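Homoprotocatechuate 2,3-dioxygenase (Brevibacterium fuscum, PDB 4Z6M) catalyses the iron(II)-dependent extradiol ring cleavage of homoprotocatechuate by molecular oxygen, here as an active-site variant. Local coordinates at residues R54-F59 / S218-H223; D120-P125 / Q158-V163. The protein carries 1 engineered substitution. All blocks are in the same frame, centred on the assembly; numbering follows the deposited sequence. Where two conformers were deposited one is given.

In the fold
From the N terminus, within the first glyoxalase-type domain, the loop 54-59 between strands 50-54 and 64-68 gives the first half of interaction 1. The turn 120-125 between strands 115-119 and 125-129 meets 158-163, where strand 152-160 of the second domain ends; interaction 2 closes a loop of 32 residues, holding most of strand 125-129, the connection between the domains and the first part of strand 152-160. Only at 218-223, between strand 211-218 and helix 222-234, does interaction 1 close its much longer loop, which contains all of interaction 2. The two contacts lie on opposite sides of the chain's centre, their centres about 28 Å apart, and both tie the first domain to the second.

Interaction 1 (R54-F59 / S218-H223); sequences RSFEEF and STHEKH
Glu57 and His220 reach out from facing sides and meet in a single hydrogen bond, His220 NE2 to Glu57 OE2 at 2.9 Å. It is nearly straight, with an N-H...acceptor angle of 166°. The oxygen lies close to the imidazole plane, whereas the nitrogen reaches it from above the carboxylate plane; the two planes are 58° apart. With CD anti to CA (chi2 -174°), the stretched Glu57 side chain spans the distance. Both ends of the pair have further partners: His220 ND1 is hydrogen-bonded to Tyr145 OH, and Glu57 OE1 forms a salt bridge with Arg152. Held at both nitrogens, the imidazole has its ring rotation fixed, and the nearby arginine would probably favour an ionised Glu57. This His-carboxylate pair bridges the two glyoxalase-type domains, joining a type I turn, Ser55 to Glu58, to the loop that leads into helix 222-234. Apolar contact is slight: Phe56 CD2 lies 4.5 Å from His220 CE1, a marginal contact. Buried as the pair is, it adjoins an assembly interface, where Glu57 packs on Tyr273 and His220 on Gln271 of a second subunit.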
ATOM      1  N   ARG A  54      11.744  21.142   6.324  1.00  8.04           N
ATOM      2  CA  ARG A  54      10.471  20.756   6.884  1.00  7.85           C
ATOM      3  C   ARG A  54       9.887  19.558   6.164  1.00  7.77           C
ATOM      4  O   ARG A  54      10.185  19.275   5.004  1.00  7.18           O
ATOM      5  CB  ARG A  54       9.475  21.915   6.913  1.00  8.32           C
ATOM      6  CG  ARG A  54       8.905  22.319   5.575  1.00  7.60           C
ATOM      7  CD  ARG A  54       7.943  23.451   5.751  1.00  8.24           C
ATOM      8  NE  ARG A  54       7.219  23.849   4.537  1.00  8.24           N
ATOM      9  CZ  ARG A  54       7.640  24.781   3.683  1.00  7.73           C
ATOM     10  NH1 ARG A  54       8.855  25.335   3.793  1.00  9.61           N
ATOM     11  NH2 ARG A  54       6.841  25.160   2.707  1.00  8.94           N
ATOM     12  N   SER A  55       9.027  18.873   6.909  1.00  7.33           N
ATOM     13  CA  SER A  55       8.282  17.739   6.382  1.00  7.13           C
ATOM     14  C   SER A  55       7.086  18.196   5.541  1.00  6.87           C
ATOM     15  O   SER A  55       6.700  19.364   5.557  1.00  7.48           O
ATOM     16  CB  SER A  55       7.855  16.846   7.541  1.00  7.69           C
ATOM     17  OG  SER A  55       6.958  17.500   8.380  1.00 10.25           O
ATOM     18  N   PHE A  56       6.472  17.230   4.854  1.00  6.50           N
ATOM     19  CA  PHE A  56       5.398  17.505   3.880  1.00  6.69           C
ATOM     20  C   PHE A  56       4.210  18.216   4.508  1.00  7.00           C
ATOM     21  O   PHE A  56       3.576  19.031   3.860  1.00  7.94           O
ATOM     22  CB  PHE A  56       4.940  16.181   3.274  1.00  7.63           C
ATOM     23  CG  PHE A  56       4.115  16.286   2.012  1.00  7.63           C
ATOM     24  CD1 PHE A  56       4.639  16.876   0.864  1.00  7.87           C
ATOM     25  CD2 PHE A  56       2.843  15.726   1.949  1.00  7.76           C
ATOM     26  CE1 PHE A  56       3.893  16.925  -0.298  1.00  8.05           C
ATOM     27  CE2 PHE A  56       2.120  15.756   0.768  1.00  7.30           C
ATOM     28  CZ  PHE A  56       2.650  16.351  -0.336  1.00  7.56           C
ATOM     29  N   GLU A  57       3.844  17.850   5.741  1.00  6.66           N
ATOM     30  CA  GLU A  57       2.614  18.371   6.345  1.00  7.49           C
ATOM     31  C   GLU A  57       2.829  19.504   7.350  1.00  7.61           C
ATOM     32  O   GLU A  57       1.885  19.953   7.994  1.00  9.06           O
ATOM     33  CB  GLU A  57       1.810  17.230   6.992  1.00  7.74           C
ATOM     34  CG  GLU A  57       1.353  16.201   5.996  1.00  8.41           C
ATOM     35  CD  GLU A  57       0.441  15.134   6.590  1.00 10.75           C
ATOM     36  OE1 GLU A  57       0.431  14.997   7.835  1.00 11.88           O
ATOM     37  OE2 GLU A  57      -0.222  14.447   5.764  1.00 14.31           O
ATOM     38  N   GLU A  58       4.068  19.960   7.493  1.00  7.60           N
ATOM     39  CA  GLU A  58       4.371  20.965   8.515  1.00  8.00           C
ATOM     40  C   GLU A  58       3.970  22.371   8.090  1.00  7.80           C
ATOM     41  O   GLU A  58       4.093  22.729   6.926  1.00  9.27           O
ATOM     42  CB  GLU A  58       5.862  20.939   8.829  1.00  7.66           C
ATOM     43  CG  GLU A  58       6.238  21.800  10.028  1.00  7.95           C
ATOM     44  CD  GLU A  58       5.427  21.430  11.252  1.00  8.09           C
ATOM     45  OE1 GLU A  58       5.815  20.423  11.921  1.00  8.05           O
ATOM     46  OE2 GLU A  58       4.411  22.109  11.555  1.00  8.38           O
ATOM     47  N   PHE A  59       3.506  23.175   9.043  1.00  7.53           N
ATOM     48  CA  PHE A  59       3.222  24.596   8.794  1.00  8.69           C
ATOM     49  C   PHE A  59       4.164  25.535   9.564  1.00  8.69           C
ATOM     50  O   PHE A  59       4.281  26.702   9.209  1.00  9.34           O
ATOM     51  CB  PHE A  59       1.756  24.977   9.091  1.00  9.04           C
ATOM     52  CG  PHE A  59       1.442  25.053  10.550  1.00  8.50           C
ATOM     53  CD1 PHE A  59       1.129  23.907  11.268  1.00  8.56           C
ATOM     54  CD2 PHE A  59       1.496  26.251  11.227  1.00  9.12           C
ATOM     55  CE1 PHE A  59       0.899  23.977  12.625  1.00 10.13           C
ATOM     56  CE2 PHE A  59       1.228  26.317  12.592  1.00 10.22           C
ATOM     57  CZ  PHE A  59       0.947  25.173  13.281  1.00 10.77           C
ATOM     58  N   SER A 218       7.868  10.609  10.264  0.60  7.29           N
ATOM     59  CA  SER A 218       6.779   9.724   9.824  0.60  7.69           C
ATOM     60  C   SER A 218       6.644   9.690   8.313  0.60  7.74           C
ATOM     61  O   SER A 218       6.961  10.660   7.638  0.60  8.05           O
ATOM     62  CB  SER A 218       5.427  10.186  10.380  0.60  8.41           C
ATOM     63  OG  SER A 218       5.423  10.294  11.787  0.60 11.18           O
ATOM     64  N   THR A 219       6.106   8.584   7.803  1.00  7.06           N
ATOM     65  CA  THR A 219       5.530   8.523   6.467  1.00  6.67           C
ATOM     66  C   THR A 219       4.031   8.221   6.597  1.00  6.67           C
ATOM     67  O   THR A 219       3.536   7.869   7.672  1.00  7.15           O
ATOM     68  CB  THR A 219       6.147   7.382   5.635  1.00  6.98           C
ATOM     69  OG1 THR A 219       5.919   6.135   6.314  1.00  7.92           O
ATOM     70  CG2 THR A 219       7.641   7.602   5.410  1.00  8.20           C
ATOM     71  N   HIS A 220       3.316   8.317   5.484  1.00  6.60           N
ATOM     72  CA  HIS A 220       1.919   7.921   5.446  1.00  7.22           C
ATOM     73  C   HIS A 220       1.755   6.416   5.562  1.00  7.08           C
ATOM     74  O   HIS A 220       0.922   5.934   6.339  1.00  7.16           O
ATOM     75  CB  HIS A 220       1.255   8.398   4.144  1.00  7.97           C
ATOM     76  CG  HIS A 220       0.980   9.860   4.109  1.00  9.25           C
ATOM     77  ND1 HIS A 220       1.311  10.640   3.020  1.00 10.80           N
ATOM     78  CD2 HIS A 220       0.405  10.681   5.017  1.00  9.97           C
ATOM     79  CE1 HIS A 220       0.950  11.886   3.261  1.00 11.87           C
ATOM     80  NE2 HIS A 220       0.395  11.938   4.461  1.00 10.99           N
ATOM     81  N   GLU A 221       2.531   5.684   4.771  1.00  6.11           N
ATOM     82  CA  GLU A 221       2.306   4.256   4.594  1.00  6.56           C
ATOM     83  C   GLU A 221       3.608   3.475   4.660  1.00  6.81           C
ATOM     84  O   GLU A 221       4.708   4.018   4.581  1.00  6.95           O
ATOM     85  CB  GLU A 221       1.530   3.976   3.284  1.00  7.12           C
ATOM     86  CG  GLU A 221       0.143   4.627   3.305  1.00  8.23           C
ATOM     87  CD  GLU A 221      -0.869   4.104   2.321  1.00  8.58           C
ATOM     88  OE1 GLU A 221      -0.476   3.422   1.360  1.00 12.58           O
ATOM     89  OE2 GLU A 221      -2.064   4.379   2.499  1.00  7.11           O
ATOM     90  N   LYS A 222       3.453   2.179   4.851  1.00  6.96           N
ATOM     91  CA  LYS A 222       4.591   1.304   4.984  1.00  7.23           C
ATOM     92  C   LYS A 222       5.424   1.275   3.677  1.00  7.22           C
ATOM     93  O   LYS A 222       6.658   1.254   3.730  1.00  7.88           O
ATOM     94  CB  LYS A 222       4.146  -0.084   5.467  1.00  8.97           C
ATOM     95  CG  LYS A 222       3.500  -0.042   6.857  1.00  9.63           C
ATOM     96  CD  LYS A 222       3.031  -1.393   7.391  1.00 11.91           C
ATOM     97  CE  LYS A 222       1.731  -1.855   6.773  1.00 13.40           C
ATOM     98  NZ  LYS A 222       0.520  -1.142   7.274  1.00 11.81           N
ATOM     99  N   HIS A 223       4.763   1.340   2.527  1.00  7.57           N
ATOM    100  CA  HIS A 223       5.498   1.273   1.275  1.00  7.74           C
ATOM    101  C   HIS A 223       6.407   2.478   1.095  1.00  7.22           C
ATOM    102  O   HIS A 223       7.401   2.386   0.382  1.00  7.88           O
ATOM    103  CB  HIS A 223       4.552   1.150   0.083  1.00  8.46           C
ATOM    104  CG  HIS A 223       3.634   2.306  -0.091  1.00  8.61           C
ATOM    105  ND1 HIS A 223       3.998   3.478  -0.717  1.00  9.49           N
ATOM    106  CD2 HIS A 223       2.336   2.460   0.268  1.00  8.65           C
ATOM    107  CE1 HIS A 223       2.964   4.308  -0.724  1.00  9.52           C
ATOM    108  NE2 HIS A 223       1.957   3.718  -0.111  1.00  9.64           N
TER

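Interaction 2 (D120-P125 / Q158-V163)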
ATOM      1  N   ASP A 120      19.533  20.688  30.386  1.00 11.57           N
ATOM      2  CA  ASP A 120      18.546  20.085  31.278  1.00 12.96           C
ATOM      3  C   ASP A 120      19.249  19.145  32.265  1.00 12.14           C
ATOM      4  O   ASP A 120      20.479  18.942  32.173  1.00 12.38           O
ATOM      5  CB  ASP A 120      17.391  19.452  30.495  1.00 12.09           C
ATOM      6  CG  ASP A 120      17.585  17.986  30.150  1.00 12.15           C
ATOM      7  OD1 ASP A 120      18.704  17.418  30.160  1.00 12.47           O
ATOM      8  OD2 ASP A 120      16.531  17.387  29.820  1.00 13.28           O
ATOM      9  N   PRO A 121      18.505  18.609  33.244  1.00 12.54           N
ATOM     10  CA  PRO A 121      19.154  17.780  34.284  1.00 12.87           C
ATOM     11  C   PRO A 121      19.873  16.515  33.791  1.00 12.51           C
ATOM     12  O   PRO A 121      20.698  15.936  34.524  1.00 14.77           O
ATOM     13  CB  PRO A 121      17.990  17.402  35.190  1.00 15.49           C
ATOM     14  CG  PRO A 121      16.990  18.480  35.006  1.00 15.43           C
ATOM     15  CD  PRO A 121      17.095  18.875  33.572  1.00 14.32           C
ATOM     16  N   LEU A 122      19.546  16.071  32.584  1.00 11.57           N
ATOM     17  CA  LEU A 122      20.222  14.941  31.955  1.00 11.67           C
ATOM     18  C   LEU A 122      21.323  15.354  31.001  1.00 11.92           C
ATOM     19  O   LEU A 122      21.909  14.511  30.315  1.00 12.00           O
ATOM     20  CB  LEU A 122      19.213  14.042  31.215  1.00 12.84           C
ATOM     21  CG  LEU A 122      18.021  13.544  32.041  1.00 13.12           C
ATOM     22  CD1 LEU A 122      17.094  12.688  31.178  1.00 13.82           C
ATOM     23  CD2 LEU A 122      18.483  12.791  33.286  1.00 15.07           C
ATOM     24  N   GLY A 123      21.581  16.656  30.914  1.00 11.12           N
ATOM     25  CA  GLY A 123      22.662  17.169  30.069  1.00 12.40           C
ATOM     26  C   GLY A 123      22.269  17.509  28.644  1.00 11.36           C
ATOM     27  O   GLY A 123      23.142  17.757  27.811  1.00 12.95           O
ATOM     28  N   PHE A 124      20.965  17.513  28.353  1.00 10.16           N
ATOM     29  CA  PHE A 124      20.501  17.710  26.988  1.00 10.44           C
ATOM     30  C   PHE A 124      20.122  19.162  26.747  1.00 10.22           C
ATOM     31  O   PHE A 124      19.557  19.819  27.616  1.00 11.50           O
ATOM     32  CB  PHE A 124      19.313  16.802  26.663  1.00 10.76           C
ATOM     33  CG  PHE A 124      19.695  15.384  26.472  1.00 10.32           C
ATOM     34  CD1 PHE A 124      19.776  14.540  27.562  1.00 11.46           C
ATOM     35  CD2 PHE A 124      19.994  14.883  25.219  1.00 11.30           C
ATOM     36  CE1 PHE A 124      20.147  13.221  27.399  1.00 12.30           C
ATOM     37  CE2 PHE A 124      20.375  13.569  25.054  1.00 12.00           C
ATOM     38  CZ  PHE A 124      20.432  12.732  26.150  1.00 11.48           C
ATOM     39  N   PRO A 125      20.401  19.654  25.530  1.00 11.18           N
ATOM     40  CA  PRO A 125      20.057  21.020  25.150  1.00 10.95           C
ATOM     41  C   PRO A 125      18.614  21.036  24.654  1.00 10.67           C
ATOM     42  O   PRO A 125      18.352  20.775  23.471  1.00 14.99           O
ATOM     43  CB  PRO A 125      21.062  21.339  24.045  1.00 11.72           C
ATOM     44  CG  PRO A 125      21.370  20.027  23.427  1.00 11.09           C
ATOM     45  CD  PRO A 125      21.258  18.997  24.526  1.00 10.35           C
ATOM     46  N   GLN A 158      16.689   9.816  23.224  1.00  8.03           N
ATOM     47  CA  GLN A 158      17.875  10.238  23.990  1.00  7.87           C
ATOM     48  C   GLN A 158      18.521   9.046  24.676  1.00  7.99           C
ATOM     49  O   GLN A 158      17.825   8.231  25.280  1.00  9.55           O
ATOM     50  CB  GLN A 158      17.417  11.209  25.059  1.00  8.30           C
ATOM     51  CG  GLN A 158      16.687  12.425  24.526  1.00  9.09           C
ATOM     52  CD  GLN A 158      16.079  13.274  25.605  1.00  8.94           C
ATOM     53  OE1 GLN A 158      14.937  13.698  25.527  1.00 10.38           O
ATOM     54  NE2 GLN A 158      16.852  13.526  26.640  1.00 10.88           N
ATOM     55  N   VAL A 159      19.842   8.960  24.630  1.00  9.10           N
ATOM     56  CA  VAL A 159      20.564   7.971  25.416  1.00  9.11           C
ATOM     57  C   VAL A 159      21.000   8.602  26.740  1.00  9.91           C
ATOM     58  O   VAL A 159      21.651   9.651  26.760  1.00 10.33           O
ATOM     59  CB  VAL A 159      21.809   7.432  24.678  1.00 10.11           C
ATOM     60  CG1 VAL A 159      22.408   6.274  25.457  1.00 10.20           C
ATOM     61  CG2 VAL A 159      21.528   7.019  23.242  1.00 10.85           C
ATOM     62  N   THR A 160      20.655   7.935  27.838  1.00 10.48           N
ATOM     63  CA  THR A 160      20.908   8.453  29.175  1.00 10.05           C
ATOM     64  C   THR A 160      21.208   7.252  30.094  1.00  9.80           C
ATOM     65  O   THR A 160      20.637   6.181  29.916  1.00  9.38           O
ATOM     66  CB  THR A 160      19.717   9.325  29.680  1.00 11.43           C
ATOM     67  OG1 THR A 160      20.125  10.128  30.789  1.00 11.05           O
ATOM     68  CG2 THR A 160      18.520   8.497  30.085  1.00 12.09           C
ATOM     69  N   PRO A 161      22.122   7.411  31.071  1.00 10.61           N
ATOM     70  CA  PRO A 161      22.578   6.192  31.797  1.00 11.36           C
ATOM     71  C   PRO A 161      21.581   5.643  32.813  1.00 11.53           C
ATOM     72  O   PRO A 161      21.609   4.441  33.076  1.00 12.34           O
ATOM     73  CB  PRO A 161      23.879   6.640  32.470  1.00 11.97           C
ATOM     74  CG  PRO A 161      23.774   8.131  32.512  1.00 12.13           C
ATOM     75  CD  PRO A 161      23.017   8.554  31.288  1.00 11.34           C
ATOM     76  N   ASP A 162      20.739   6.503  33.397  1.00 10.70           N
ATOM     77  CA  ASP A 162      19.795   6.118  34.459  1.00 12.95           C
ATOM     78  C   ASP A 162      18.379   6.391  33.960  1.00 11.81           C
ATOM     79  O   ASP A 162      17.900   7.529  34.001  1.00 12.46           O
ATOM     80  CB  ASP A 162      20.113   6.939  35.729  1.00 13.83           C
ATOM     81  CG  ASP A 162      19.266   6.547  36.945  1.00 14.16           C
ATOM     82  OD1 ASP A 162      18.156   5.971  36.782  1.00 15.38           O
ATOM     83  OD2 ASP A 162      19.698   6.892  38.074  1.00 17.72           O
ATOM     84  N   VAL A 163      17.676   5.356  33.498  1.00 10.41           N
ATOM     85  CA  VAL A 163      16.376   5.603  32.864  1.00 10.95           C
ATOM     86  C   VAL A 163      15.307   6.031  33.876  1.00 10.28           C
ATOM     87  O   VAL A 163      14.606   6.993  33.624  1.00 10.40           O
ATOM     88  CB  VAL A 163      15.969   4.439  31.951  1.00 10.63           C
ATOM     89  CG1 VAL A 163      14.587   4.679  31.355  1.00 10.51           C
ATOM     90  CG2 VAL A 163      17.024   4.276  30.850  1.00 11.19           C
TER
HETATM   91  O   HOH W   1      15.877  14.948  28.872  1.00 11.46           O
HETATM   92  O   HOH W   2      22.179  11.794  30.273  1.00 13.69           O
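The type I turn Asp120 to Gly123 faces the end of strand 152-160, with Leu122 CA 7.1 Å from Thr160 CA and Phe124 opposite Gln158. Here Gln158 lays its side chain over one face of the Phe124 ring: NE2 sits 3.2 Å above the plane over its centre, and CG makes a CH-pi contact 4.2 Å from the centroid. The amide plane is inclined 62° to the ring. At the ring edge, Val159 O comes in plane to 3.4 Å from Phe124 CZ. Gln158 CG stands beside the backbone N (chi1 -57°), and the extended chain beyond it carries the amide across the ring. Gln158 OE1 is hydrogen-bonded to Tyr126 OH and Thr202 OG1, while NE2 donates to a water that in turn donates to Asp120 OD2. A second water spans the contact from Leu122 O to Thr160 OG1, and this hydroxyl also lies 4.0 Å from Leu122 CD1. Asp120 OD1 grips the turn from within, accepting from Leu122 N and Phe124 N on opposite faces of its carboxylate. The Leu122 N bond makes an Asx turn within the type I turn of the beta-hairpin 115-129, whose tip packs on the second glyoxalase-type domain.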